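Local atomic coordinates of B-agarase (Agarivorans gilvus, PDB entry 5Z6P), a protein that probably cleaves beta-galactosidic bonds in agarose as a beta-agarase of glycoside hydrolase family 50. Residues K73-S78 and S191-L196; D100-D105 and H200-N205; P131-S136 and G165-Y170. All coordinates share one frame; numbering follows the deposited sequence.

Contact 1 of 3, residues K73-S78 and S191-L196; sequences KHFYTS and SIHGSL
T77 and I192 face each other as an antiparallel hydrogen-bonded pair, and the tight part of the contact is gathered at the I192 carbonyl. I192 O accepts two hydrogen bonds from one residue. T77 N lies 3.0 Å from I192 O. The bond from T77 OG1 to I192 O is shorter, at 2.6 Å. The hydroxyl lies in the carbonyl plane on a lone pair, whereas the amide is tilted from that plane. Threonine suits the place because its OG1, turned between the backbone N and the carbonyl carbon (chi1 74°), folds back onto the partner strand and also meets I192 CB. I192 N returns a bond to T77 O, and the isoleucine branches pack on A69 and L201 in the core of the carbohydrate-binding-module-like domain.

Just outside the paired strands, G194 N donates to F75 O. G194 CA lies over one face of the F75 ring, 4.0 Å from its centroid, in a CH-pi contact. Glycine suits both its positive phi (63°) and this close fit.

The Y76 and S191 face is looser. The Y76 and H193 rings are nearly parallel but slid apart, with centroids 5.8 Å apart, and a water bridges T77 O and S191 OG. H193 NE2 is hydrogen-bonded to K646 and F75 N to E652, so the chemistry implies a junction: a well-bonded strand pair whose aromatic end is tied by polar bonds to K646 and E652.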
ATOM      1  N   LYS A  73     -20.397  10.389   3.296  1.00 22.64           N
ATOM      2  CA  LYS A  73     -20.156  11.600   4.083  1.00 22.97           C
ATOM      3  C   LYS A  73     -19.046  11.391   5.107  1.00 20.63           C
ATOM      4  O   LYS A  73     -18.118  12.187   5.196  1.00 22.60           O
ATOM      5  CB  LYS A  73     -21.425  12.048   4.797  1.00 23.10           C
ATOM      6  CG  LYS A  73     -21.243  13.325   5.597  1.00 24.30           C
ATOM      7  CD  LYS A  73     -22.516  13.709   6.326  1.00 30.91           C
ATOM      8  CE  LYS A  73     -22.284  14.901   7.261  1.00 33.12           C
ATOM      9  NZ  LYS A  73     -23.410  15.106   8.210  1.00 32.61           N
ATOM     10  N   HIS A  74     -19.157  10.299   5.858  1.00 21.31           N
ATOM     11  CA  HIS A  74     -18.296  10.034   7.004  1.00 22.72           C
ATOM     12  C   HIS A  74     -17.179   9.056   6.683  1.00 22.00           C
ATOM     13  O   HIS A  74     -17.430   8.001   6.121  1.00 23.28           O
ATOM     14  CB  HIS A  74     -19.121   9.486   8.166  1.00 22.77           C
ATOM     15  CG  HIS A  74     -20.171  10.427   8.653  1.00 26.36           C
ATOM     16  ND1 HIS A  74     -19.890  11.489   9.487  1.00 23.92           N
ATOM     17  CD2 HIS A  74     -21.503  10.478   8.416  1.00 25.74           C
ATOM     18  CE1 HIS A  74     -21.003  12.148   9.745  1.00 26.17           C
ATOM     19  NE2 HIS A  74     -21.998  11.556   9.106  1.00 26.25           N
ATOM     20  N   PHE A  75     -15.951   9.392   7.054  1.00 21.99           N
ATOM     21  CA  PHE A  75     -14.835   8.501   6.773  1.00 20.38           C
ATOM     22  C   PHE A  75     -14.935   7.187   7.541  1.00 18.36           C
ATOM     23  O   PHE A  75     -14.744   6.147   6.957  1.00 20.36           O
ATOM     24  CB  PHE A  75     -13.487   9.164   7.073  1.00 20.03           C
ATOM     25  CG  PHE A  75     -12.316   8.360   6.596  1.00 16.00           C
ATOM     26  CD1 PHE A  75     -11.851   8.498   5.312  1.00 15.43           C
ATOM     27  CD2 PHE A  75     -11.708   7.440   7.428  1.00 15.97           C
ATOM     28  CE1 PHE A  75     -10.769   7.749   4.859  1.00 17.27           C
ATOM     29  CE2 PHE A  75     -10.637   6.684   6.988  1.00 20.90           C
ATOM     30  CZ  PHE A  75     -10.169   6.833   5.697  1.00 17.19           C
ATOM     31  N   TYR A  76     -15.234   7.231   8.833  1.00 20.66           N
ATOM     32  CA  TYR A  76     -15.401   6.004   9.621  1.00 21.53           C
ATOM     33  C   TYR A  76     -16.854   5.667   9.945  1.00 22.69           C
ATOM     34  O   TYR A  76     -17.547   6.451  10.567  1.00 20.78           O
ATOM     35  CB  TYR A  76     -14.631   6.091  10.941  1.00 20.43           C
ATOM     36  CG  TYR A  76     -13.141   6.204  10.772  1.00 23.00           C
ATOM     37  CD1 TYR A  76     -12.389   5.104  10.390  1.00 20.15           C
ATOM     38  CD2 TYR A  76     -12.484   7.412  10.996  1.00 23.73           C
ATOM     39  CE1 TYR A  76     -11.020   5.192  10.235  1.00 26.18           C
ATOM     40  CE2 TYR A  76     -11.108   7.514  10.841  1.00 25.22           C
ATOM     41  CZ  TYR A  76     -10.385   6.396  10.457  1.00 26.26           C
ATOM     42  OH  TYR A  76      -9.020   6.472  10.289  1.00 29.96           O
ATOM     43  N   THR A  77     -17.302   4.488   9.537  1.00 19.94           N
ATOM     44  CA  THR A  77     -18.591   3.970   9.985  1.00 19.23           C
ATOM     45  C   THR A  77     -18.387   2.611  10.616  1.00 19.52           C
ATOM     46  O   THR A  77     -17.578   1.822  10.138  1.00 18.91           O
ATOM     47  CB  THR A  77     -19.616   3.861   8.842  1.00 20.30           C
ATOM     48  OG1 THR A  77     -19.299   2.758   7.980  1.00 22.57           O
ATOM     49  CG2 THR A  77     -19.644   5.121   8.049  1.00 18.59           C
ATOM     50  N   SER A  78     -19.115   2.350  11.694  1.00 19.39           N
ATOM     51  CA  SER A  78     -18.931   1.134  12.477  1.00 20.87           C
ATOM     52  C   SER A  78     -20.215   0.588  13.070  1.00 18.42           C
ATOM     53  O   SER A  78     -21.094   1.323  13.503  1.00 20.53           O
ATOM     54  CB  SER A  78     -17.944   1.365  13.629  1.00 17.08           C
ATOM     55  OG  SER A  78     -16.796   2.059  13.204  1.00 24.84           O
ATOM     56  N   SER A 191     -16.464  -2.505  10.453  1.00 19.47           N
ATOM     57  CA  SER A 191     -16.059  -1.186   9.990  1.00 20.48           C
ATOM     58  C   SER A 191     -16.160  -1.078   8.476  1.00 20.77           C
ATOM     59  O   SER A 191     -15.719  -1.963   7.731  1.00 19.78           O
ATOM     60  CB  SER A 191     -14.617  -0.880  10.451  1.00 19.56           C
ATOM     61  OG  SER A 191     -14.024   0.169   9.699  1.00 20.39           O
ATOM     62  N   ILE A 192     -16.777   0.004   8.036  1.00 17.60           N
ATOM     63  CA  ILE A 192     -16.815   0.364   6.638  1.00 18.31           C
ATOM     64  C   ILE A 192     -16.236   1.764   6.567  1.00 20.47           C
ATOM     65  O   ILE A 192     -16.804   2.707   7.132  1.00 22.21           O
ATOM     66  CB  ILE A 192     -18.249   0.298   6.068  1.00 18.63           C
ATOM     67  CG1 ILE A 192     -18.743  -1.147   6.060  1.00 16.38           C
ATOM     68  CG2 ILE A 192     -18.315   0.874   4.672  1.00 18.28           C
ATOM     69  CD1 ILE A 192     -20.235  -1.266   5.849  1.00 14.23           C
ATOM     70  N   HIS A 193     -15.082   1.901   5.924  1.00 17.29           N
ATOM     71  CA  HIS A 193     -14.406   3.187   5.930  1.00 20.24           C
ATOM     72  C   HIS A 193     -13.660   3.463   4.640  1.00 19.67           C
ATOM     73  O   HIS A 193     -13.437   2.568   3.838  1.00 17.90           O
ATOM     74  CB  HIS A 193     -13.451   3.282   7.129  1.00 20.36           C
ATOM     75  CG  HIS A 193     -12.159   2.553   6.938  1.00 19.44           C
ATOM     76  ND1 HIS A 193     -12.017   1.211   7.211  1.00 21.05           N
ATOM     77  CD2 HIS A 193     -10.950   2.981   6.504  1.00 18.39           C
ATOM     78  CE1 HIS A 193     -10.774   0.842   6.952  1.00 21.48           C
ATOM     79  NE2 HIS A 193     -10.103   1.900   6.527  1.00 22.01           N
ATOM     80  N   GLY A 194     -13.309   4.728   4.444  1.00 17.08           N
ATOM     81  CA  GLY A 194     -12.577   5.164   3.276  1.00 17.17           C
ATOM     82  C   GLY A 194     -13.336   4.954   1.976  1.00 21.46           C
ATOM     83  O   GLY A 194     -12.740   4.770   0.918  1.00 19.02           O
ATOM     84  N   SER A 195     -14.655   4.972   2.049  1.00 16.79           N
ATOM     85  CA  SER A 195     -15.453   4.658   0.880  1.00 17.94           C
ATOM     86  C   SER A 195     -15.941   5.917   0.166  1.00 18.29           C
ATOM     87  O   SER A 195     -16.069   6.965   0.784  1.00 19.00           O
ATOM     88  CB  SER A 195     -16.639   3.794   1.275  1.00 17.91           C
ATOM     89  OG  SER A 195     -17.276   3.291   0.126  1.00 21.30           O
ATOM     90  N   LEU A 196     -16.213   5.808  -1.134  1.00 18.23           N
ATOM     91  CA  LEU A 196     -16.776   6.933  -1.880  1.00 19.13           C
ATOM     92  C   LEU A 196     -18.297   6.853  -1.947  1.00 21.77           C
ATOM     93  O   LEU A 196     -18.955   7.729  -2.511  1.00 23.15           O
ATOM     94  CB  LEU A 196     -16.215   6.989  -3.294  1.00 18.56           C
ATOM     95  CG  LEU A 196     -14.719   7.261  -3.434  1.00 17.05           C
ATOM     96  CD1 LEU A 196     -14.418   7.344  -4.892  1.00 13.08           C
ATOM     97  CD2 LEU A 196     -14.338   8.554  -2.727  1.00 17.98           C
TER
HETATM   98  O   HOH W   1     -16.035   6.177   4.127  1.00 17.96           O
HETATM   99  O   HOH W   2     -14.947   2.518  10.521  1.00 21.43           O

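Contact 2 of 3, residues D100-D105 and H200-N205; sequences DARALD and HLLLSN
R102 and L202 form a hydrogen-bonded pair in an antiparallel ladder, where strand 95-103 runs beside strand 199-210 in the beta-sheet core of the carbohydrate-binding-module-like domain.

The backbone bonds come first. D100 pairs with S204, and R102 with L202, each through two reciprocal N-H to O bonds; L202 N to R102 O is the shortest of the four at 2.8 Å. Beyond the end of strand 95-103, L104 N adds a nearly straight bond to H200 O (174° at the hydrogen).

Apolar contacts divide between the two faces. On the face of A101, A103, L201 and L203, the small alanines accept the leucine branches: L201 CD2 rests 3.5 Å from A103 CB, and L203 CD2 meets A101 CB. Alanine fits because I129 packs against both A101 and A103. On the other face, R102 and L202 lie side by side, pointing the same way. The arginine bends at chi3 (-82°), which brings its guanidinium round so that L202 CD1 sits over one face, 3.3 Å from R102 NH2. L104 CD1 reaches the same leucine. R102 and L202 are partly exposed, which suits a long charged chain with an aliphatic neighbour.

Polar and charged groups mark the two ends. D100 is buried, and a salt bridge from its OD1 to R207 probably offsets its charge. At the far end, the D105 and H200 side chains cross at about a right angle, and the carboxylate grips H200 twice. D105 OD2 uses its syn lone pair for H200 N at 2.7 Å. D105 OD1, met on its syn side but somewhat out of the carboxylate plane, accepts from H200 ND1 at 2.8 Å, with the carboxylate and imidazole planes 57° apart.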
ATOM      1  N   ASP A 100     -23.833 -13.951   8.304  1.00 24.74           N
ATOM      2  CA  ASP A 100     -24.216 -13.912   6.904  1.00 23.94           C
ATOM      3  C   ASP A 100     -24.466 -12.476   6.517  1.00 21.95           C
ATOM      4  O   ASP A 100     -24.866 -11.685   7.356  1.00 22.89           O
ATOM      5  CB  ASP A 100     -25.453 -14.771   6.650  1.00 26.99           C
ATOM      6  CG  ASP A 100     -25.186 -16.247   6.865  1.00 30.40           C
ATOM      7  OD1 ASP A 100     -24.001 -16.643   6.890  1.00 27.71           O
ATOM      8  OD2 ASP A 100     -26.159 -17.009   7.007  1.00 33.92           O
ATOM      9  N   ALA A 101     -24.227 -12.144   5.253  1.00 22.64           N
ATOM     10  CA  ALA A 101     -24.420 -10.783   4.782  1.00 23.68           C
ATOM     11  C   ALA A 101     -24.856 -10.722   3.322  1.00 26.61           C
ATOM     12  O   ALA A 101     -24.374 -11.492   2.498  1.00 24.06           O
ATOM     13  CB  ALA A 101     -23.144  -9.988   4.974  1.00 21.85           C
ATOM     14  N   ARG A 102     -25.767  -9.795   3.030  1.00 22.96           N
ATOM     15  CA  ARG A 102     -26.140  -9.411   1.671  1.00 20.96           C
ATOM     16  C   ARG A 102     -25.923  -7.921   1.492  1.00 22.14           C
ATOM     17  O   ARG A 102     -26.179  -7.165   2.403  1.00 22.68           O
ATOM     18  CB  ARG A 102     -27.604  -9.721   1.382  1.00 22.81           C
ATOM     19  CG  ARG A 102     -27.932 -11.163   1.245  1.00 24.28           C
ATOM     20  CD  ARG A 102     -29.132 -11.317   0.340  1.00 32.61           C
ATOM     21  NE  ARG A 102     -30.386 -11.094   1.041  1.00 28.72           N
ATOM     22  CZ  ARG A 102     -31.419 -10.427   0.540  1.00 27.03           C
ATOM     23  NH1 ARG A 102     -31.352  -9.884  -0.665  1.00 23.94           N
ATOM     24  NH2 ARG A 102     -32.519 -10.298   1.253  1.00 27.07           N
ATOM     25  N   ALA A 103     -25.463  -7.507   0.323  1.00 20.06           N
ATOM     26  CA  ALA A 103     -25.369  -6.095  -0.025  1.00 19.80           C
ATOM     27  C   ALA A 103     -26.442  -5.776  -1.053  1.00 20.24           C
ATOM     28  O   ALA A 103     -26.572  -6.484  -2.040  1.00 21.10           O
ATOM     29  CB  ALA A 103     -23.999  -5.759  -0.569  1.00 23.77           C
ATOM     30  N   LEU A 104     -27.217  -4.724  -0.814  1.00 21.44           N
ATOM     31  CA  LEU A 104     -28.340  -4.402  -1.678  1.00 19.41           C
ATOM     32  C   LEU A 104     -28.003  -3.280  -2.639  1.00 20.76           C
ATOM     33  O   LEU A 104     -28.831  -2.904  -3.448  1.00 22.62           O
ATOM     34  CB  LEU A 104     -29.576  -4.033  -0.852  1.00 19.65           C
ATOM     35  CG  LEU A 104     -30.187  -5.149  -0.002  1.00 21.69           C
ATOM     36  CD1 LEU A 104     -31.504  -4.732   0.609  1.00 20.64           C
ATOM     37  CD2 LEU A 104     -30.376  -6.400  -0.806  1.00 26.89           C
ATOM     38  N   ASP A 105     -26.784  -2.749  -2.560  1.00 21.85           N
ATOM     39  CA  ASP A 105     -26.323  -1.765  -3.540  1.00 18.53           C
ATOM     40  C   ASP A 105     -25.961  -2.428  -4.865  1.00 18.11           C
ATOM     41  O   ASP A 105     -25.869  -3.641  -4.936  1.00 20.54           O
ATOM     42  CB  ASP A 105     -25.113  -1.008  -3.002  1.00 17.30           C
ATOM     43  CG  ASP A 105     -25.337  -0.494  -1.606  1.00 19.16           C
ATOM     44  OD1 ASP A 105     -25.945   0.577  -1.477  1.00 21.25           O
ATOM     45  OD2 ASP A 105     -24.915  -1.161  -0.641  1.00 21.62           O
ATOM     46  N   HIS A 200     -25.649  -0.376   1.782  1.00 17.33           N
ATOM     47  CA  HIS A 200     -26.845  -0.922   2.411  1.00 18.92           C
ATOM     48  C   HIS A 200     -26.710  -2.432   2.580  1.00 19.52           C
ATOM     49  O   HIS A 200     -26.765  -3.157   1.602  1.00 20.96           O
ATOM     50  CB  HIS A 200     -28.094  -0.611   1.576  1.00 19.52           C
ATOM     51  CG  HIS A 200     -28.326   0.851   1.331  1.00 20.97           C
ATOM     52  ND1 HIS A 200     -27.491   1.624   0.552  1.00 17.68           N
ATOM     53  CD2 HIS A 200     -29.306   1.678   1.760  1.00 18.95           C
ATOM     54  CE1 HIS A 200     -27.948   2.860   0.514  1.00 16.99           C
ATOM     55  NE2 HIS A 200     -29.054   2.918   1.235  1.00 17.95           N
ATOM     56  N   LEU A 201     -26.554  -2.909   3.810  1.00 20.13           N
ATOM     57  CA  LEU A 201     -26.359  -4.335   4.031  1.00 20.59           C
ATOM     58  C   LEU A 201     -27.462  -4.982   4.872  1.00 24.59           C
ATOM     59  O   LEU A 201     -28.155  -4.325   5.647  1.00 24.26           O
ATOM     60  CB  LEU A 201     -25.008  -4.594   4.714  1.00 23.31           C
ATOM     61  CG  LEU A 201     -23.741  -4.032   4.071  1.00 19.61           C
ATOM     62  CD1 LEU A 201     -22.566  -4.231   4.978  1.00 24.15           C
ATOM     63  CD2 LEU A 201     -23.465  -4.703   2.755  1.00 23.56           C
ATOM     64  N   LEU A 202     -27.600  -6.291   4.706  1.00 19.47           N
ATOM     65  CA  LEU A 202     -28.428  -7.114   5.554  1.00 21.97           C
ATOM     66  C   LEU A 202     -27.520  -8.096   6.291  1.00 22.69           C
ATOM     67  O   LEU A 202     -26.840  -8.874   5.663  1.00 21.85           O
ATOM     68  CB  LEU A 202     -29.471  -7.870   4.735  1.00 20.26           C
ATOM     69  CG  LEU A 202     -30.420  -7.017   3.919  1.00 24.93           C
ATOM     70  CD1 LEU A 202     -31.331  -7.909   3.117  1.00 21.47           C
ATOM     71  CD2 LEU A 202     -31.198  -6.098   4.849  1.00 23.45           C
ATOM     72  N   LEU A 203     -27.525  -8.039   7.616  1.00 25.18           N
ATOM     73  CA  LEU A 203     -26.696  -8.876   8.456  1.00 20.77           C
ATOM     74  C   LEU A 203     -27.609  -9.780   9.268  1.00 25.42           C
ATOM     75  O   LEU A 203     -28.624  -9.343   9.757  1.00 25.90           O
ATOM     76  CB  LEU A 203     -25.835  -8.024   9.385  1.00 18.83           C
ATOM     77  CG  LEU A 203     -24.918  -6.956   8.790  1.00 21.63           C
ATOM     78  CD1 LEU A 203     -24.157  -6.198   9.881  1.00 19.72           C
ATOM     79  CD2 LEU A 203     -23.943  -7.545   7.753  1.00 22.87           C
ATOM     80  N   SER A 204     -27.249 -11.048   9.399  1.00 24.10           N
ATOM     81  CA  SER A 204     -28.051 -12.024  10.113  1.00 26.05           C
ATOM     82  C   SER A 204     -27.125 -13.173  10.554  1.00 29.14           C
ATOM     83  O   SER A 204     -25.998 -13.296  10.101  1.00 31.04           O
ATOM     84  CB  SER A 204     -29.215 -12.523   9.214  1.00 32.60           C
ATOM     85  OG  SER A 204     -28.677 -13.286   8.145  1.00 29.21           O
ATOM     86  N   ASN A 205     -27.623 -14.005  11.455  1.00 29.64           N
ATOM     87  CA  ASN A 205     -27.026 -15.293  11.720  1.00 29.46           C
ATOM     88  C   ASN A 205     -25.613 -15.242  12.282  1.00 28.97           C
ATOM     89  O   ASN A 205     -24.781 -16.093  11.988  1.00 27.16           O
ATOM     90  CB  ASN A 205     -27.079 -16.062  10.420  1.00 31.78           C
ATOM     91  CG  ASN A 205     -28.506 -16.355   9.932  1.00 41.42           C
ATOM     92  OD1 ASN A 205     -28.724 -17.493   9.502  1.00 54.81           O
ATOM     93  ND2 ASN A 205     -29.497 -15.518  10.313  1.00 56.47           N
TER

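Contact 3 of 3, residues P131-S136 and G165-Y170; sequences PGKQQS and GTKDVY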
ATOM      1  N   PRO A 131     -22.829  -7.919  -4.316  1.00 20.44           N
ATOM      2  CA  PRO A 131     -24.275  -7.838  -4.554  1.00 21.42           C
ATOM      3  C   PRO A 131     -24.798  -9.194  -5.035  1.00 26.84           C
ATOM      4  O   PRO A 131     -24.041  -9.948  -5.627  1.00 32.64           O
ATOM      5  CB  PRO A 131     -24.401  -6.778  -5.651  1.00 22.85           C
ATOM      6  CG  PRO A 131     -23.064  -6.117  -5.730  1.00 23.12           C
ATOM      7  CD  PRO A 131     -22.066  -7.134  -5.295  1.00 21.69           C
ATOM      8  N   GLY A 132     -26.058  -9.516  -4.779  1.00 32.64           N
ATOM      9  CA  GLY A 132     -26.579 -10.815  -5.174  1.00 27.56           C
ATOM     10  C   GLY A 132     -26.819 -11.746  -3.999  1.00 33.01           C
ATOM     11  O   GLY A 132     -27.263 -11.317  -2.940  1.00 29.57           O
ATOM     12  N   LYS A 133     -26.516 -13.028  -4.182  1.00 38.65           N
ATOM     13  CA  LYS A 133     -26.938 -14.042  -3.225  1.00 35.43           C
ATOM     14  C   LYS A 133     -26.308 -13.824  -1.846  1.00 34.57           C
ATOM     15  O   LYS A 133     -25.304 -13.130  -1.695  1.00 34.72           O
ATOM     16  CB  LYS A 133     -26.615 -15.449  -3.754  1.00 32.20           C
ATOM     17  CG  LYS A 133     -25.181 -15.656  -4.223  1.00 38.99           C
ATOM     18  CD  LYS A 133     -24.988 -17.061  -4.787  1.00 43.85           C
ATOM     19  CE  LYS A 133     -23.624 -17.236  -5.431  1.00 44.64           C
ATOM     20  NZ  LYS A 133     -22.509 -16.970  -4.479  1.00 50.70           N
ATOM     21  N   GLN A 134     -26.942 -14.380  -0.829  1.00 27.77           N
ATOM     22  CA  GLN A 134     -26.383 -14.328   0.502  1.00 30.11           C
ATOM     23  C   GLN A 134     -25.033 -15.064   0.544  1.00 24.27           C
ATOM     24  O   GLN A 134     -24.878 -16.134  -0.031  1.00 26.34           O
ATOM     25  CB  GLN A 134     -27.383 -14.926   1.496  1.00 29.58           C
ATOM     26  CG  GLN A 134     -27.162 -14.593   2.954  1.00 32.10           C
ATOM     27  CD  GLN A 134     -28.374 -14.953   3.828  1.00 41.31           C
ATOM     28  OE1 GLN A 134     -29.505 -14.555   3.544  1.00 45.05           O
ATOM     29  NE2 GLN A 134     -28.134 -15.721   4.886  1.00 38.16           N
ATOM     30  N   GLN A 135     -24.054 -14.430   1.180  1.00 26.41           N
ATOM     31  CA  GLN A 135     -22.774 -15.044   1.548  1.00 26.97           C
ATOM     32  C   GLN A 135     -22.668 -15.410   3.019  1.00 22.60           C
ATOM     33  O   GLN A 135     -23.130 -14.651   3.842  1.00 25.53           O
ATOM     34  CB  GLN A 135     -21.632 -14.072   1.268  1.00 29.15           C
ATOM     35  CG  GLN A 135     -21.042 -13.799  -0.154  1.00 33.33           C
ATOM     36  CD  GLN A 135     -21.617 -12.561  -0.828  1.00 30.81           C
ATOM     37  OE1 GLN A 135     -22.448 -12.718  -1.704  1.00 44.55           O
ATOM     38  NE2 GLN A 135     -21.442 -11.390  -0.201  1.00 34.34           N
ATOM     39  N   SER A 136     -21.960 -16.484   3.350  1.00 23.70           N
ATOM     40  CA  SER A 136     -21.526 -16.719   4.732  1.00 23.37           C
ATOM     41  C   SER A 136     -20.075 -16.300   4.898  1.00 25.15           C
ATOM     42  O   SER A 136     -19.253 -16.623   4.058  1.00 26.26           O
ATOM     43  CB  SER A 136     -21.675 -18.185   5.147  1.00 28.83           C
ATOM     44  OG  SER A 136     -23.001 -18.466   5.546  1.00 34.09           O
ATOM     45  N   GLY A 165     -12.485 -21.282  -2.576  1.00 48.44           N
ATOM     46  CA  GLY A 165     -13.405 -21.909  -3.517  1.00 50.29           C
ATOM     47  C   GLY A 165     -14.563 -22.560  -2.791  1.00 53.98           C
ATOM     48  O   GLY A 165     -15.264 -23.424  -3.343  1.00 57.80           O
ATOM     49  N   THR A 166     -14.721 -22.153  -1.534  1.00 51.06           N
ATOM     50  CA  THR A 166     -15.742 -22.621  -0.608  1.00 46.76           C
ATOM     51  C   THR A 166     -16.971 -21.708  -0.671  1.00 47.14           C
ATOM     52  O   THR A 166     -16.907 -20.631  -1.285  1.00 49.06           O
ATOM     53  CB  THR A 166     -15.113 -22.709   0.809  1.00 47.18           C
ATOM     54  OG1 THR A 166     -16.090 -22.958   1.831  1.00 47.38           O
ATOM     55  CG2 THR A 166     -14.245 -21.502   1.116  1.00 40.47           C
ATOM     56  N   LYS A 167     -18.096 -22.134  -0.097  1.00 48.10           N
ATOM     57  CA  LYS A 167     -19.285 -21.286  -0.143  1.00 52.81           C
ATOM     58  C   LYS A 167     -19.267 -20.317   1.030  1.00 44.63           C
ATOM     59  O   LYS A 167     -19.722 -19.174   0.896  1.00 46.36           O
ATOM     60  CB  LYS A 167     -20.571 -22.116  -0.155  1.00 52.04           C
ATOM     61  CG  LYS A 167     -21.828 -21.283  -0.453  1.00 53.58           C
ATOM     62  CD  LYS A 167     -22.364 -21.485  -1.880  1.00 60.91           C
ATOM     63  CE  LYS A 167     -23.162 -20.278  -2.370  1.00 56.91           C
ATOM     64  NZ  LYS A 167     -23.972 -20.566  -3.584  1.00 50.18           N
ATOM     65  N   ASP A 168     -18.729 -20.761   2.164  1.00 40.63           N
ATOM     66  CA  ASP A 168     -18.353 -19.827   3.208  1.00 35.55           C
ATOM     67  C   ASP A 168     -17.131 -19.036   2.714  1.00 33.79           C
ATOM     68  O   ASP A 168     -16.177 -19.621   2.233  1.00 29.60           O
ATOM     69  CB  ASP A 168     -18.018 -20.551   4.507  1.00 38.25           C
ATOM     70  CG  ASP A 168     -19.210 -21.310   5.102  1.00 38.73           C
ATOM     71  OD1 ASP A 168     -20.386 -20.978   4.791  1.00 38.35           O
ATOM     72  OD2 ASP A 168     -18.960 -22.244   5.908  1.00 38.63           O
ATOM     73  N   VAL A 169     -17.163 -17.716   2.844  1.00 29.15           N
ATOM     74  CA  VAL A 169     -16.008 -16.877   2.600  1.00 26.80           C
ATOM     75  C   VAL A 169     -15.201 -16.775   3.880  1.00 22.26           C
ATOM     76  O   VAL A 169     -15.732 -16.365   4.916  1.00 22.94           O
ATOM     77  CB  VAL A 169     -16.410 -15.467   2.151  1.00 25.61           C
ATOM     78  CG1 VAL A 169     -15.145 -14.554   2.047  1.00 25.19           C
ATOM     79  CG2 VAL A 169     -17.130 -15.513   0.826  1.00 23.25           C
ATOM     80  N   TYR A 170     -13.930 -17.154   3.813  1.00 22.74           N
ATOM     81  CA  TYR A 170     -13.023 -16.965   4.928  1.00 20.19           C
ATOM     82  C   TYR A 170     -12.371 -15.585   4.851  1.00 18.89           C
ATOM     83  O   TYR A 170     -11.699 -15.264   3.886  1.00 20.60           O
ATOM     84  CB  TYR A 170     -11.983 -18.079   4.941  1.00 22.64           C
ATOM     85  CG  TYR A 170     -12.433 -19.306   5.708  1.00 23.87           C
ATOM     86  CD1 TYR A 170     -13.287 -20.236   5.140  1.00 24.76           C
ATOM     87  CD2 TYR A 170     -12.031 -19.507   7.014  1.00 23.12           C
ATOM     88  CE1 TYR A 170     -13.711 -21.332   5.843  1.00 26.20           C
ATOM     89  CE2 TYR A 170     -12.450 -20.605   7.723  1.00 26.25           C
ATOM     90  CZ  TYR A 170     -13.298 -21.519   7.129  1.00 27.70           C
ATOM     91  OH  TYR A 170     -13.746 -22.643   7.804  1.00 36.07           O
TER
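K133 and K167 reach toward each other tip to tip, their ammonium nitrogens K133 NZ and K167 NZ 4.0 Å apart. K133 approaches through a bend at its last torsion (chi4 58°), and K167 NZ lies 3.8 Å from both CD and CE of K133. The meeting of two like charges is probably unfavourable in itself; both residues are exposed, a setting in which water can screen them and which suits lysine.

S136 and D168 are turned to the same face, and D168 OD1 comes 3.1 Å from S136 CB. The serine hydroxyl looks elsewhere: S136 OG is hydrogen-bonded to D100 and R207, and a small polar residue suits this place between neighbouring strands.

Here strand 135-140 begins alongside strand 168-174, a parallel pairing in the otherwise largely antiparallel beta-sheet domain that resembles a carbohydrate-binding module. A single backbone hydrogen bond joins the two segments, V169 N to S136 O at 2.7 Å.

V169 sets its CB beside that same oxygen, 3.6 Å from S136 O. Its CG2, anti to the carbonyl carbon, points back to graze Q135 CG at 4.4 Å, and its side chain also packs on F137.

All three contacts belong to the carbohydrate-binding-module-like domain and pair strands of its beta structure. Contacts 2 and 3 are neighbours, with centres about 11 Å apart, because strands 95-103 and 135-140 lie side by side, and A101 N is hydrogen-bonded to Q135 O. Contact 1 lies about 16 Å from contact 2 between centres and touches it through I192 CD1 and L201 CD1; from contact 3 its nearest atoms are about 12 Å away. Along the chain, the segments of contacts 1 and 2 alternate, whereas both segments of contact 3 fall between those of either. Contacts 1 and 2 thus pair early strands with late ones, knitting the domain together from distant parts of its sequence, while contact 3 joins nearer ones.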